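Local atomic coordinates of oxidoreductase, NAD-binding/iron-sulfur cluster-binding protein (Nitratireductor pacificus pht-3B, PDB entry 6ZXX), a protein that binds a cobalamin and two [4Fe-4S] clusters and probably catalyses the reductive dehalogenation of halogenated aromatic compounds. Residues Ser32-Pro37 against Lys633-Lys638; Ala59-Asp64 against Phe232-Val237; Val92-Asp97 against Asp648-Ala653; Arg361-Pro366 against Tyr419-Val424; Val498-Asp503 against Phe538-Arg543. All coordinates share one frame; numbering follows the deposited sequence.

Interaction 1. Residues Ser32-Pro37 against Lys633-Lys638; sequences SNRDRP and KRNLIK
Asn635 turns CG away from its own backbone N (chi1 -179°) and Lys638 bends at chi2 (-66°) before running straight on to its ammonium; these torsions bring an amide and an ammonium group against the type I beta turn Asn33-Arg36. The lysine is buried and acts as a clasp across the turn. Its NZ donates to Asn33 O at 2.8 Å and to Arg36 O at 2.9 Å, with a weak third bond to Asn33 OD1. Asn33 O is gripped twice: Lys638 NZ comes from above one face of the carbonyl plane, and Arg36 N, closing the turn itself, comes from the opposite face. The amide ND2 of Asn33 is taken up by Glu433 instead.

Asn635 is held at both ends. Its OD1 accepts from Ile637 N at 3.1 Å, forming an Asx turn that starts the 3-10 segment 636-638, and this fixes the amide so that ND2 faces the turn. Just before the turn, Ser32 OG accepts from Arg34 N in an ST turn and is hydrogen-bonded to Glu600.

Ile637 supplies the apolar part. Its CG2 rests against the Arg36-Pro37 backbone and the proline ring, 3.9 Å from Pro37 CD, and CD1 of the same isoleucine reaches toward Asp35. Asn635 ND2 meets Arg34 O at 2.9 Å in an almost straight bond (170°), in the carbonyl plane and on a lone pair.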
# COMPACT_ATOMS: atom_id res chain seq x y z
N SER A 32 -2.82 7.97 -21.46
CA SER A 32 -1.75 7.64 -20.52
C SER A 32 -1.16 8.87 -19.87
O SER A 32 -1.05 9.93 -20.47
CB SER A 32 -0.62 6.93 -21.24
OG SER A 32 0.54 6.80 -20.40
N ASN A 33 -0.70 8.71 -18.64
CA ASN A 33 -0.02 9.79 -17.94
C ASN A 33 1.49 9.67 -17.97
O ASN A 33 2.17 10.24 -17.13
CB ASN A 33 -0.49 9.88 -16.47
CG ASN A 33 -0.19 8.64 -15.66
OD1 ASN A 33 0.75 7.87 -15.91
ND2 ASN A 33 -1.05 8.41 -14.67
N ARG A 34 2.01 8.90 -18.90
CA ARG A 34 3.42 8.60 -18.92
C ARG A 34 4.30 9.83 -18.91
O ARG A 34 5.46 9.79 -18.48
CB ARG A 34 3.74 8.05 -20.29
CG ARG A 34 4.09 6.62 -20.40
CD ARG A 34 4.38 6.40 -21.88
NE ARG A 34 3.27 6.78 -22.76
CZ ARG A 34 2.25 6.01 -23.20
NH1 ARG A 34 2.07 4.73 -22.83
NH2 ARG A 34 1.36 6.54 -24.03
N ASP A 35 3.82 10.89 -19.56
CA ASP A 35 4.60 12.11 -19.69
C ASP A 35 4.21 13.19 -18.67
O ASP A 35 4.70 14.33 -18.75
CB ASP A 35 4.41 12.64 -21.08
CG ASP A 35 4.78 11.63 -22.09
OD1 ASP A 35 5.92 11.06 -21.98
OD2 ASP A 35 3.91 11.39 -23.00
N ARG A 36 3.32 12.81 -17.73
CA ARG A 36 2.88 13.70 -16.69
C ARG A 36 3.76 13.49 -15.46
O ARG A 36 3.87 12.37 -14.97
CB ARG A 36 1.40 13.45 -16.36
CG ARG A 36 0.79 14.49 -15.43
CD ARG A 36 -0.69 14.22 -15.23
NE ARG A 36 -1.43 15.23 -14.43
CZ ARG A 36 -1.76 16.46 -14.83
NH1 ARG A 36 -1.36 16.92 -16.01
NH2 ARG A 36 -2.44 17.25 -14.04
N PRO A 37 4.46 14.55 -15.01
CA PRO A 37 5.17 14.44 -13.75
C PRO A 37 4.24 14.35 -12.58
O PRO A 37 3.15 14.92 -12.57
CB PRO A 37 5.98 15.73 -13.66
CG PRO A 37 5.57 16.57 -14.80
CD PRO A 37 4.86 15.73 -15.79
N LYS A 633 11.19 -0.46 -18.55
CA LYS A 633 12.12 0.66 -18.70
C LYS A 633 11.78 1.71 -17.65
O LYS A 633 10.63 1.85 -17.25
CB LYS A 633 12.00 1.27 -20.10
CG LYS A 633 13.04 2.32 -20.37
CD LYS A 633 13.21 2.61 -21.85
CE LYS A 633 13.71 4.04 -22.01
NZ LYS A 633 14.23 4.34 -23.37
N ARG A 634 12.80 2.38 -17.14
CA ARG A 634 12.57 3.43 -16.15
C ARG A 634 12.13 4.74 -16.82
O ARG A 634 12.72 5.15 -17.85
CB ARG A 634 13.83 3.64 -15.32
CG ARG A 634 14.36 2.37 -14.69
CD ARG A 634 15.52 2.63 -13.78
NE ARG A 634 16.25 3.87 -14.02
CZ ARG A 634 17.21 4.04 -14.91
NH1 ARG A 634 17.58 3.07 -15.72
NH2 ARG A 634 17.79 5.23 -15.02
N ASN A 635 11.08 5.36 -16.28
CA ASN A 635 10.48 6.56 -16.88
C ASN A 635 10.97 7.77 -16.13
O ASN A 635 10.53 8.03 -15.03
CB ASN A 635 8.96 6.45 -16.84
CG ASN A 635 8.26 7.63 -17.46
OD1 ASN A 635 8.84 8.67 -17.72
ND2 ASN A 635 6.96 7.48 -17.65
N LEU A 636 11.86 8.52 -16.76
CA LEU A 636 12.58 9.54 -16.03
C LEU A 636 11.66 10.63 -15.50
O LEU A 636 11.99 11.27 -14.49
CB LEU A 636 13.78 10.06 -16.79
CG LEU A 636 14.96 9.13 -16.41
CD1 LEU A 636 16.15 9.55 -17.26
CD2 LEU A 636 15.36 9.02 -14.90
N ILE A 637 10.52 10.80 -16.17
CA ILE A 637 9.52 11.81 -15.82
C ILE A 637 8.90 11.53 -14.45
O ILE A 637 8.44 12.43 -13.75
CB ILE A 637 8.41 11.93 -16.92
CG1 ILE A 637 8.96 12.65 -18.21
CG2 ILE A 637 7.22 12.71 -16.40
CD1 ILE A 637 9.02 11.77 -19.47
N LYS A 638 8.87 10.25 -14.09
CA LYS A 638 8.18 9.83 -12.87
C LYS A 638 9.08 9.79 -11.65
O LYS A 638 8.65 9.45 -10.56
CB LYS A 638 7.57 8.44 -13.09
CG LYS A 638 6.54 8.35 -14.21
CD LYS A 638 5.30 9.15 -13.91
CE LYS A 638 4.25 8.89 -14.93
NZ LYS A 638 3.06 9.67 -14.54

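Interaction 2. Residues Ala59-Asp64 against Phe232-Val237; sequences ARQPED and FRLGVV
Arg233 NH1 is gripped by two acceptors of the loop: Pro62 O at 2.7 Å, lying in the guanidinium plane, and Glu63 OE2 at 3.2 Å, a weak bond that forms part of a salt bridge with the carboxylate turned steeply against the guanidinium. Bends at chi2 (-63°) and chi3 (-78°) curl the arginine chain, bringing this edge to the Pro62 carbonyl. The other terminal nitrogen, NH2, forms a salt bridge with Asp173 of helix 168-189, so that the buried cation has carboxylates at both ends.

Gln61 covers a guanidinium face. Its amide is stacked there, the two planes 27° apart and its CD over the centre of the group. The same amide engages Leu234 in place of a neighbouring strand: OE1 accepts from Leu234 N at 2.7 Å, with the donor above the carbonyl plane, and NE2 reaches Leu234 O through water 1, which donates to that oxygen at 2.6 Å. Packing is tight beside it, where Leu234 CD2 comes within 3.4 Å of Gln61 CG.

Pro62 supplies the apolar part. Its CD sits over a face of the Phe232 ring, 4.1 Å from the centroid, in a CH-pi contact. The pyrrolidine also buries Phe232 O, which has no hydrogen-bonding partner.

The loop thus seals the start of strand 232-239, an inner strand of the antiparallel sheet whose 1-2-4-3 order recurs in the second four-stranded sheet of the chain.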
# COMPACT_ATOMS: atom_id res chain seq x y z
N ALA A 59 -14.43 31.24 6.19
CA ALA A 59 -14.87 29.99 5.56
C ALA A 59 -14.58 28.79 6.44
O ALA A 59 -13.63 28.77 7.17
CB ALA A 59 -14.18 29.81 4.21
N ARG A 60 -15.43 27.79 6.38
CA ARG A 60 -15.16 26.54 7.06
C ARG A 60 -15.06 25.38 6.06
O ARG A 60 -15.44 25.46 4.89
CB ARG A 60 -16.25 26.26 8.09
CG ARG A 60 -17.62 26.05 7.48
CD ARG A 60 -18.59 25.41 8.45
NE ARG A 60 -19.89 25.14 7.81
CZ ARG A 60 -20.20 24.06 7.09
NH1 ARG A 60 -19.33 23.09 6.86
NH2 ARG A 60 -21.40 23.94 6.60
N GLN A 61 -14.51 24.29 6.55
CA GLN A 61 -14.35 23.08 5.78
C GLN A 61 -15.67 22.38 5.70
O GLN A 61 -16.56 22.60 6.56
CB GLN A 61 -13.41 22.10 6.45
CG GLN A 61 -11.96 22.55 6.52
CD GLN A 61 -11.04 21.44 7.03
OE1 GLN A 61 -10.89 20.42 6.39
NE2 GLN A 61 -10.46 21.63 8.24
N PRO A 62 -15.81 21.52 4.68
CA PRO A 62 -17.02 20.70 4.54
C PRO A 62 -17.21 19.78 5.74
O PRO A 62 -16.23 19.40 6.36
CB PRO A 62 -16.76 19.91 3.26
CG PRO A 62 -15.87 20.79 2.46
CD PRO A 62 -14.97 21.46 3.47
N GLU A 63 -18.45 19.49 6.09
CA GLU A 63 -18.79 18.62 7.19
C GLU A 63 -19.75 17.53 6.71
O GLU A 63 -20.25 17.59 5.62
CB GLU A 63 -19.50 19.39 8.30
CG GLU A 63 -18.80 20.64 8.82
CD GLU A 63 -17.57 20.45 9.65
OE1 GLU A 63 -17.39 19.35 10.24
OE2 GLU A 63 -16.78 21.45 9.70
N ASP A 64 -20.03 16.54 7.53
CA ASP A 64 -21.02 15.52 7.15
C ASP A 64 -22.42 16.14 7.18
O ASP A 64 -22.68 17.03 7.99
CB ASP A 64 -21.03 14.32 8.11
CG ASP A 64 -19.72 13.56 8.13
OD1 ASP A 64 -18.77 14.01 8.80
OD2 ASP A 64 -19.69 12.47 7.52
N PHE A 232 -14.53 17.42 1.35
CA PHE A 232 -13.13 17.13 1.66
C PHE A 232 -12.73 17.75 3.00
O PHE A 232 -13.52 18.47 3.64
CB PHE A 232 -12.22 17.69 0.56
CG PHE A 232 -12.21 19.17 0.52
CD1 PHE A 232 -13.19 19.85 -0.22
CD2 PHE A 232 -11.29 19.89 1.30
CE1 PHE A 232 -13.20 21.21 -0.23
CE2 PHE A 232 -11.31 21.26 1.29
CZ PHE A 232 -12.27 21.92 0.53
N ARG A 233 -11.52 17.40 3.42
CA ARG A 233 -10.89 17.92 4.62
C ARG A 233 -9.47 18.27 4.28
O ARG A 233 -8.94 17.74 3.30
CB ARG A 233 -10.92 16.93 5.79
CG ARG A 233 -12.32 16.50 6.20
CD ARG A 233 -13.19 17.64 6.71
NE ARG A 233 -12.84 17.98 8.08
CZ ARG A 233 -13.52 18.78 8.89
NH1 ARG A 233 -14.64 19.36 8.54
NH2 ARG A 233 -13.04 18.99 10.10
N LEU A 234 -8.87 19.12 5.11
CA LEU A 234 -7.52 19.66 4.87
C LEU A 234 -6.45 19.15 5.84
O LEU A 234 -6.65 18.90 7.04
CB LEU A 234 -7.49 21.21 5.01
CG LEU A 234 -7.96 22.28 4.01
CD1 LEU A 234 -7.83 21.83 2.55
CD2 LEU A 234 -9.36 22.73 4.35
N GLY A 235 -5.25 19.12 5.31
CA GLY A 235 -4.03 19.10 6.11
C GLY A 235 -3.06 20.17 5.61
O GLY A 235 -3.11 20.62 4.45
N VAL A 236 -2.17 20.58 6.51
CA VAL A 236 -1.12 21.58 6.20
C VAL A 236 0.19 21.16 6.84
O VAL A 236 0.22 20.62 7.94
CB VAL A 236 -1.48 23.01 6.72
CG1 VAL A 236 -0.36 24.01 6.44
CG2 VAL A 236 -2.77 23.49 6.04
N VAL A 237 1.28 21.43 6.15
CA VAL A 237 2.61 21.36 6.75
C VAL A 237 3.20 22.75 6.56
O VAL A 237 3.37 23.19 5.44
CB VAL A 237 3.52 20.35 6.06
CG1 VAL A 237 4.92 20.43 6.63
CG2 VAL A 237 2.94 18.96 6.22
O HOH W 1 -8.59 18.98 8.78

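Interaction 3. Residues Val92-Asp97 against Asp648-Ala653; sequences VAPLGD and DGVAGA
Apolar contacts centre on Val650, whose two methyl groups divide the work against Pro94 and Gly96. With CG1 anti to the backbone N (chi1 -170°), CG2 is left to meet the proline ring, 3.8 Å from Pro94 CB, while CG1 packs against the backbone that follows, 3.6 Å from Pro94 O and 3.7 Å from Gly96 CA.

Backbone closeness forms the second group. Gly96 passes directly by Ala651 O, and any beta carbon at this position would run into that oxygen as well as crowd Val650 CG1; the absence of a side chain is therefore what allows the two chains to come this near. In similar carbon-to-carbonyl packing, Ala93 CB approaches Gly649 O at 3.7 Å, and Pro94 CD lies close to the same oxygen.

The polar links are made by water. Water 2 donates to Pro94 O at 2.7 Å and accepts from Ala651 N at 3.1 Å. Water 3 accepts from Asp97 N at 3.2 Å and donates to Ala651 O at 3.2 Å. Both polar backbone atoms of Ala651 are thus satisfied through solvent on the side facing the loop, whereas Gly652 pairs directly with Glu645 on the other.

The arrangement is a loop between helices 74-85 and 103-116 laid along the outer edge of a beta hairpin, 645-647 with 650-652, whose two-residue turn at Asp648 and Gly649 has the positive phi angles of type I'.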
# COMPACT_ATOMS: atom_id res chain seq x y z
N VAL A 92 14.21 17.49 14.83
CA VAL A 92 14.75 17.94 13.56
C VAL A 92 16.17 17.42 13.44
O VAL A 92 17.01 17.55 14.32
CB VAL A 92 14.75 19.48 13.42
CG1 VAL A 92 15.23 19.91 12.06
CG2 VAL A 92 13.36 20.03 13.68
N ALA A 93 16.44 16.80 12.30
CA ALA A 93 17.75 16.20 12.06
C ALA A 93 18.75 17.32 11.72
O ALA A 93 18.39 18.43 11.31
CB ALA A 93 17.65 15.17 10.94
N PRO A 94 20.02 17.03 11.90
CA PRO A 94 21.01 17.94 11.38
C PRO A 94 20.88 18.08 9.89
O PRO A 94 20.54 17.12 9.19
CB PRO A 94 22.34 17.24 11.72
CG PRO A 94 22.03 16.44 12.92
CD PRO A 94 20.62 15.94 12.69
N LEU A 95 21.18 19.28 9.42
CA LEU A 95 21.20 19.58 8.02
C LEU A 95 22.46 19.02 7.36
O LEU A 95 23.56 19.35 7.73
CB LEU A 95 21.12 21.06 7.83
CG LEU A 95 20.85 21.45 6.39
CD1 LEU A 95 19.40 21.21 6.01
CD2 LEU A 95 21.24 22.91 6.16
N GLY A 96 22.27 18.13 6.40
CA GLY A 96 23.36 17.62 5.59
C GLY A 96 23.52 18.55 4.40
O GLY A 96 22.88 19.60 4.33
N ASP A 97 24.36 18.14 3.46
CA ASP A 97 24.73 18.94 2.30
C ASP A 97 24.10 18.47 0.97
O ASP A 97 24.61 18.77 -0.09
CB ASP A 97 26.26 18.92 2.16
CG ASP A 97 26.80 17.52 1.92
OD1 ASP A 97 26.00 16.54 1.73
OD2 ASP A 97 28.06 17.38 1.92
N ASP A 648 24.03 7.85 10.11
CA ASP A 648 24.35 8.45 11.43
C ASP A 648 23.44 9.62 11.75
O ASP A 648 23.91 10.61 12.25
CB ASP A 648 25.80 8.93 11.54
CG ASP A 648 26.82 7.81 11.37
OD1 ASP A 648 26.48 6.64 11.73
OD2 ASP A 648 27.97 8.10 10.89
N GLY A 649 22.16 9.49 11.43
CA GLY A 649 21.12 10.49 11.77
C GLY A 649 21.04 11.70 10.85
O GLY A 649 20.27 12.62 11.12
N VAL A 650 21.86 11.70 9.80
CA VAL A 650 21.92 12.84 8.85
C VAL A 650 21.74 12.38 7.41
O VAL A 650 22.38 11.43 6.96
CB VAL A 650 23.27 13.60 8.92
CG1 VAL A 650 23.19 14.87 8.13
CG2 VAL A 650 23.60 13.94 10.35
N ALA A 651 20.82 13.02 6.71
CA ALA A 651 20.56 12.69 5.32
C ALA A 651 21.68 13.20 4.43
O ALA A 651 22.10 14.36 4.54
CB ALA A 651 19.24 13.31 4.88
N GLY A 652 22.17 12.36 3.55
CA GLY A 652 23.19 12.79 2.61
C GLY A 652 23.02 12.12 1.28
O GLY A 652 22.13 11.29 1.11
N ALA A 653 23.85 12.49 0.32
CA ALA A 653 23.87 11.77 -0.94
C ALA A 653 24.19 10.31 -0.65
O ALA A 653 24.82 10.01 0.35
CB ALA A 653 24.93 12.34 -1.86
O HOH W 2 19.15 15.43 7.62
O HOH W 3 25.21 15.14 4.15

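Interaction 4. Residues Arg361-Pro366 against Tyr419-Val424; sequences REKLAP and YHDYAV
The backbones of Arg361 and Tyr419 come within 5.9 Å, CA to CA, where an irregular loop passes the residues leading into strand 422-429 of a four-stranded antiparallel sheet. Extended from CG to NE (chi2 180°), the arginine lies across the tyrosine ring. Its CG stands over the ring centre in a CH-pi contact, 3.8 Å from the centroid, and its CD comes 3.5 Å from CE2. The guanidinium is turned 81° from the ring, so the aliphatic chain, not the cation, covers this face. Glu483 collects both polar ends, with a salt bridge to Arg361 NE and a hydrogen bond from Tyr419 OH. A leucine in place of Tyr419 would probably strip the arginine chain of its flat support and cost Glu483 one partner. The Tyr419 side chain also lies about 6 Å from that of Val484, a cobalamin-binding residue. Lys363 NZ forms a salt bridge with Asp522 and also donates to Tyr419 O at 3.1 Å, tilted from the carbonyl plane.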
# COMPACT_ATOMS: atom_id res chain seq x y z
N ARG A 361 -7.02 -11.03 21.17
CA ARG A 361 -7.15 -12.45 20.80
C ARG A 361 -8.28 -13.19 21.53
O ARG A 361 -8.67 -14.29 21.12
CB ARG A 361 -5.82 -13.14 21.02
CG ARG A 361 -4.66 -12.39 20.43
CD ARG A 361 -3.42 -13.17 20.74
NE ARG A 361 -2.22 -12.54 20.22
CZ ARG A 361 -1.70 -11.45 20.74
NH1 ARG A 361 -0.59 -10.93 20.28
NH2 ARG A 361 -2.34 -10.84 21.74
N GLU A 362 -8.76 -12.60 22.62
CA GLU A 362 -9.72 -13.22 23.55
C GLU A 362 -11.10 -13.07 22.96
O GLU A 362 -11.37 -12.04 22.37
CB GLU A 362 -9.65 -12.54 24.94
N LYS A 363 -11.95 -14.10 23.12
CA LYS A 363 -13.36 -14.07 22.69
C LYS A 363 -14.07 -12.92 23.36
O LYS A 363 -13.84 -12.65 24.53
CB LYS A 363 -14.09 -15.37 22.99
CG LYS A 363 -13.58 -16.59 22.22
CD LYS A 363 -13.65 -16.48 20.68
CE LYS A 363 -12.98 -17.66 19.95
NZ LYS A 363 -13.17 -17.68 18.45
N LEU A 364 -14.90 -12.22 22.60
CA LEU A 364 -15.67 -11.12 23.15
C LEU A 364 -17.15 -11.49 23.08
O LEU A 364 -17.55 -12.38 22.32
CB LEU A 364 -15.44 -9.83 22.40
CG LEU A 364 -14.06 -9.18 22.29
CD1 LEU A 364 -14.24 -7.76 21.77
CD2 LEU A 364 -13.31 -9.16 23.61
N ALA A 365 -17.95 -10.79 23.88
CA ALA A 365 -19.40 -10.98 23.88
C ALA A 365 -20.08 -9.93 23.00
O ALA A 365 -19.81 -8.72 23.18
CB ALA A 365 -19.93 -10.89 25.32
N PRO A 366 -20.98 -10.37 22.08
CA PRO A 366 -21.69 -9.38 21.25
C PRO A 366 -22.38 -8.30 22.09
O PRO A 366 -22.98 -8.61 23.09
CB PRO A 366 -22.67 -10.22 20.44
CG PRO A 366 -21.98 -11.54 20.32
CD PRO A 366 -21.26 -11.74 21.62
N TYR A 419 -6.92 -18.20 17.17
CA TYR A 419 -7.94 -17.62 18.04
C TYR A 419 -9.20 -17.02 17.36
O TYR A 419 -10.22 -16.79 18.05
CB TYR A 419 -7.27 -16.59 18.96
CG TYR A 419 -6.24 -15.72 18.28
CD1 TYR A 419 -6.63 -14.68 17.44
CD2 TYR A 419 -4.88 -15.90 18.50
CE1 TYR A 419 -5.70 -13.83 16.86
CE2 TYR A 419 -3.94 -15.08 17.90
CZ TYR A 419 -4.37 -14.03 17.08
OH TYR A 419 -3.49 -13.16 16.48
N HIS A 420 -9.14 -16.78 16.03
CA HIS A 420 -10.22 -16.15 15.31
C HIS A 420 -10.64 -17.00 14.15
O HIS A 420 -9.83 -17.71 13.59
CB HIS A 420 -9.79 -14.81 14.77
CG HIS A 420 -9.68 -13.74 15.81
ND1 HIS A 420 -8.72 -12.74 15.74
CD2 HIS A 420 -10.37 -13.52 16.95
CE1 HIS A 420 -8.84 -11.97 16.80
NE2 HIS A 420 -9.84 -12.41 17.54
N ASP A 421 -11.91 -16.92 13.79
CA ASP A 421 -12.50 -17.77 12.73
C ASP A 421 -12.33 -17.26 11.31
O ASP A 421 -12.32 -18.06 10.36
CB ASP A 421 -14.00 -17.93 12.97
CG ASP A 421 -14.32 -18.72 14.21
OD1 ASP A 421 -13.59 -19.70 14.50
OD2 ASP A 421 -15.28 -18.32 14.90
N TYR A 422 -12.25 -15.94 11.16
CA TYR A 422 -12.24 -15.32 9.82
C TYR A 422 -11.04 -14.42 9.61
O TYR A 422 -10.53 -13.85 10.57
CB TYR A 422 -13.52 -14.52 9.57
CG TYR A 422 -14.77 -15.36 9.60
CD1 TYR A 422 -15.13 -16.15 8.51
CD2 TYR A 422 -15.57 -15.40 10.74
CE1 TYR A 422 -16.26 -16.94 8.55
CE2 TYR A 422 -16.69 -16.19 10.80
CZ TYR A 422 -17.02 -16.95 9.71
OH TYR A 422 -18.12 -17.72 9.76
N ALA A 423 -10.56 -14.37 8.38
CA ALA A 423 -9.58 -13.38 7.94
C ALA A 423 -10.23 -12.41 6.98
O ALA A 423 -10.80 -12.82 5.96
CB ALA A 423 -8.40 -14.05 7.27
N VAL A 424 -10.14 -11.13 7.29
CA VAL A 424 -10.40 -10.08 6.31
C VAL A 424 -9.09 -9.58 5.72
O VAL A 424 -8.22 -9.04 6.42
CB VAL A 424 -11.14 -8.90 6.92
CG1 VAL A 424 -11.51 -7.85 5.85
CG2 VAL A 424 -12.38 -9.42 7.61

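Interaction 5. Residues Val498-Asp503 against Phe538-Arg543; sequences VSRIGD and FCNQCR. With SF4 (iron/sulfur cluster), chain D.
The guanidinium groups of Arg500 and Arg543 lie flat on one another, centres 3.9 Å apart and planes at 18°. Two donors, Arg500 NH2 and Arg543 NH1, come close, but each points to carbonyls at the end of helix 535-540 or just after. With CG anti to N (chi1 177°) and chi3 bent, Arg500 NH2 donates to Cys539 O at 2.7 Å, nearly straight (167°). Arg543 NH1 is shared between Asn540 O at 2.8 Å and Cys542 O at 2.9 Å, above both carbonyl planes. An alanine in place of Arg543 would probably leave Asn540 O without this donor and uncover one face of Arg500. Cys539 SG binds iron FE4 and Cys542 SG binds iron FE2, each at 2.2 Å, as the first two ligands of a ferredoxin-type CxxCxxC motif. Arg500 N donates to Cys539 SG at 3.5 Å, and Ile501, packed on S2, hydrogen-bonds cobalamin through its carbonyl O. The N-H to thiolate bond and nearby positive charge are likely to stabilise the reduced cluster and influence its potential.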
# COMPACT_ATOMS: atom_id res chain seq x y z
N VAL A 498 -1.20 -17.80 -7.28
CA VAL A 498 0.21 -18.07 -7.17
C VAL A 498 0.91 -17.60 -8.46
O VAL A 498 0.47 -17.94 -9.54
CB VAL A 498 0.45 -19.60 -6.90
CG1 VAL A 498 1.84 -20.08 -7.30
CG2 VAL A 498 0.18 -19.93 -5.44
N SER A 499 2.01 -16.85 -8.31
CA SER A 499 2.81 -16.39 -9.44
C SER A 499 4.23 -16.90 -9.36
O SER A 499 4.65 -17.44 -8.32
CB SER A 499 2.87 -14.87 -9.46
OG SER A 499 3.66 -14.38 -8.39
N ARG A 500 5.01 -16.69 -10.43
CA ARG A 500 6.42 -17.14 -10.42
C ARG A 500 7.25 -16.37 -9.42
O ARG A 500 8.26 -16.89 -8.90
CB ARG A 500 7.05 -17.04 -11.78
CG ARG A 500 8.53 -17.40 -11.88
CD ARG A 500 9.04 -17.29 -13.32
NE ARG A 500 8.26 -18.17 -14.19
CZ ARG A 500 8.39 -19.49 -14.28
NH1 ARG A 500 9.33 -20.15 -13.61
NH2 ARG A 500 7.61 -20.17 -15.12
N ILE A 501 6.84 -15.16 -9.09
CA ILE A 501 7.64 -14.35 -8.18
C ILE A 501 7.94 -15.17 -6.91
O ILE A 501 9.05 -15.13 -6.38
CB ILE A 501 6.95 -13.00 -7.86
CG1 ILE A 501 6.87 -12.19 -9.16
CG2 ILE A 501 7.76 -12.22 -6.81
CD1 ILE A 501 6.14 -10.86 -9.07
N GLY A 502 6.92 -15.85 -6.40
CA GLY A 502 7.09 -16.87 -5.40
C GLY A 502 6.37 -16.68 -4.08
O GLY A 502 5.47 -17.47 -3.72
N ASP A 503 6.83 -15.68 -3.33
CA ASP A 503 6.26 -15.29 -2.02
C ASP A 503 5.32 -14.10 -2.21
O ASP A 503 4.95 -13.40 -1.25
CB ASP A 503 7.37 -15.02 -0.98
CG ASP A 503 7.93 -16.35 -0.36
OD1 ASP A 503 7.74 -17.43 -1.01
OD2 ASP A 503 8.58 -16.32 0.77
N PHE A 538 -0.08 -18.52 -17.88
CA PHE A 538 0.68 -17.32 -18.20
C PHE A 538 2.11 -17.35 -17.63
O PHE A 538 3.08 -17.20 -18.39
CB PHE A 538 -0.04 -16.08 -17.68
CG PHE A 538 0.42 -14.82 -18.31
CD1 PHE A 538 1.66 -14.24 -17.98
CD2 PHE A 538 -0.38 -14.18 -19.27
CE1 PHE A 538 2.08 -13.05 -18.59
CE2 PHE A 538 0.05 -13.01 -19.88
CZ PHE A 538 1.28 -12.45 -19.56
N CYS A 539 2.26 -17.54 -16.33
CA CYS A 539 3.60 -17.62 -15.71
C CYS A 539 4.43 -18.77 -16.25
O CYS A 539 5.65 -18.67 -16.28
CB CYS A 539 3.54 -17.70 -14.18
SG CYS A 539 3.15 -16.14 -13.32
N ASN A 540 3.80 -19.86 -16.64
CA ASN A 540 4.52 -20.99 -17.25
C ASN A 540 5.26 -20.61 -18.50
O ASN A 540 6.31 -21.20 -18.79
CB ASN A 540 3.62 -22.22 -17.50
CG ASN A 540 3.37 -23.03 -16.19
OD1 ASN A 540 4.25 -23.15 -15.29
ND2 ASN A 540 2.16 -23.57 -16.05
N GLN A 541 4.78 -19.59 -19.22
CA GLN A 541 5.51 -19.15 -20.41
C GLN A 541 6.13 -17.77 -20.30
O GLN A 541 6.51 -17.18 -21.29
CB GLN A 541 4.64 -19.27 -21.66
CG GLN A 541 3.19 -18.92 -21.47
CD GLN A 541 2.33 -19.34 -22.64
OE1 GLN A 541 2.78 -19.45 -23.80
NE2 GLN A 541 1.06 -19.50 -22.36
N CYS A 542 6.27 -17.27 -19.09
CA CYS A 542 6.93 -15.99 -18.86
C CYS A 542 8.08 -16.22 -17.87
O CYS A 542 8.03 -17.15 -17.07
CB CYS A 542 5.92 -15.00 -18.28
SG CYS A 542 6.48 -13.31 -17.99
N ARG A 543 9.15 -15.43 -17.96
CA ARG A 543 10.30 -15.47 -17.02
C ARG A 543 10.80 -14.07 -16.67
O ARG A 543 11.91 -13.92 -16.17
CB ARG A 543 11.46 -16.22 -17.66
CG ARG A 543 11.16 -17.62 -18.14
CD ARG A 543 10.95 -18.53 -16.94
NE ARG A 543 10.81 -19.94 -17.29
CZ ARG A 543 9.72 -20.49 -17.84
NH1 ARG A 543 8.65 -19.76 -18.18
NH2 ARG A 543 9.69 -21.78 -18.08
FE1 SF4 D . 6.93 -13.34 -13.24
FE2 SF4 D . 5.87 -13.19 -15.86
FE3 SF4 D . 4.69 -11.59 -13.73
FE4 SF4 D . 4.42 -14.42 -13.87
S1 SF4 D . 3.81 -12.87 -15.26
S2 SF4 D . 5.05 -13.14 -12.24
S3 SF4 D . 6.34 -14.84 -14.60
S4 SF4 D . 6.64 -11.63 -14.57

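From the N terminus, residues 32-37 open the longest loop, closed by interaction 1 at 633-638. Interaction 2 is nested within it, fastening 59-64 to the sheet strand 232-239. Residues 92-97 begin interaction 3 before interaction 2 has closed and end it beyond 633-638, so interaction 3 crosses both. Interactions 4 and 5 follow in series, each inside the loops of interactions 1 and 3: one joins a loop to the residues leading into strand 422-429 of the second sheet, the other the cobalamin-binding loop to the iron-sulfur region. None of the five touch; interactions 2 and 3 come nearest, about 11 Å between nearest atoms. Interactions 1 and 3 thus tie the N-terminal region to the segment beyond helix 619-628.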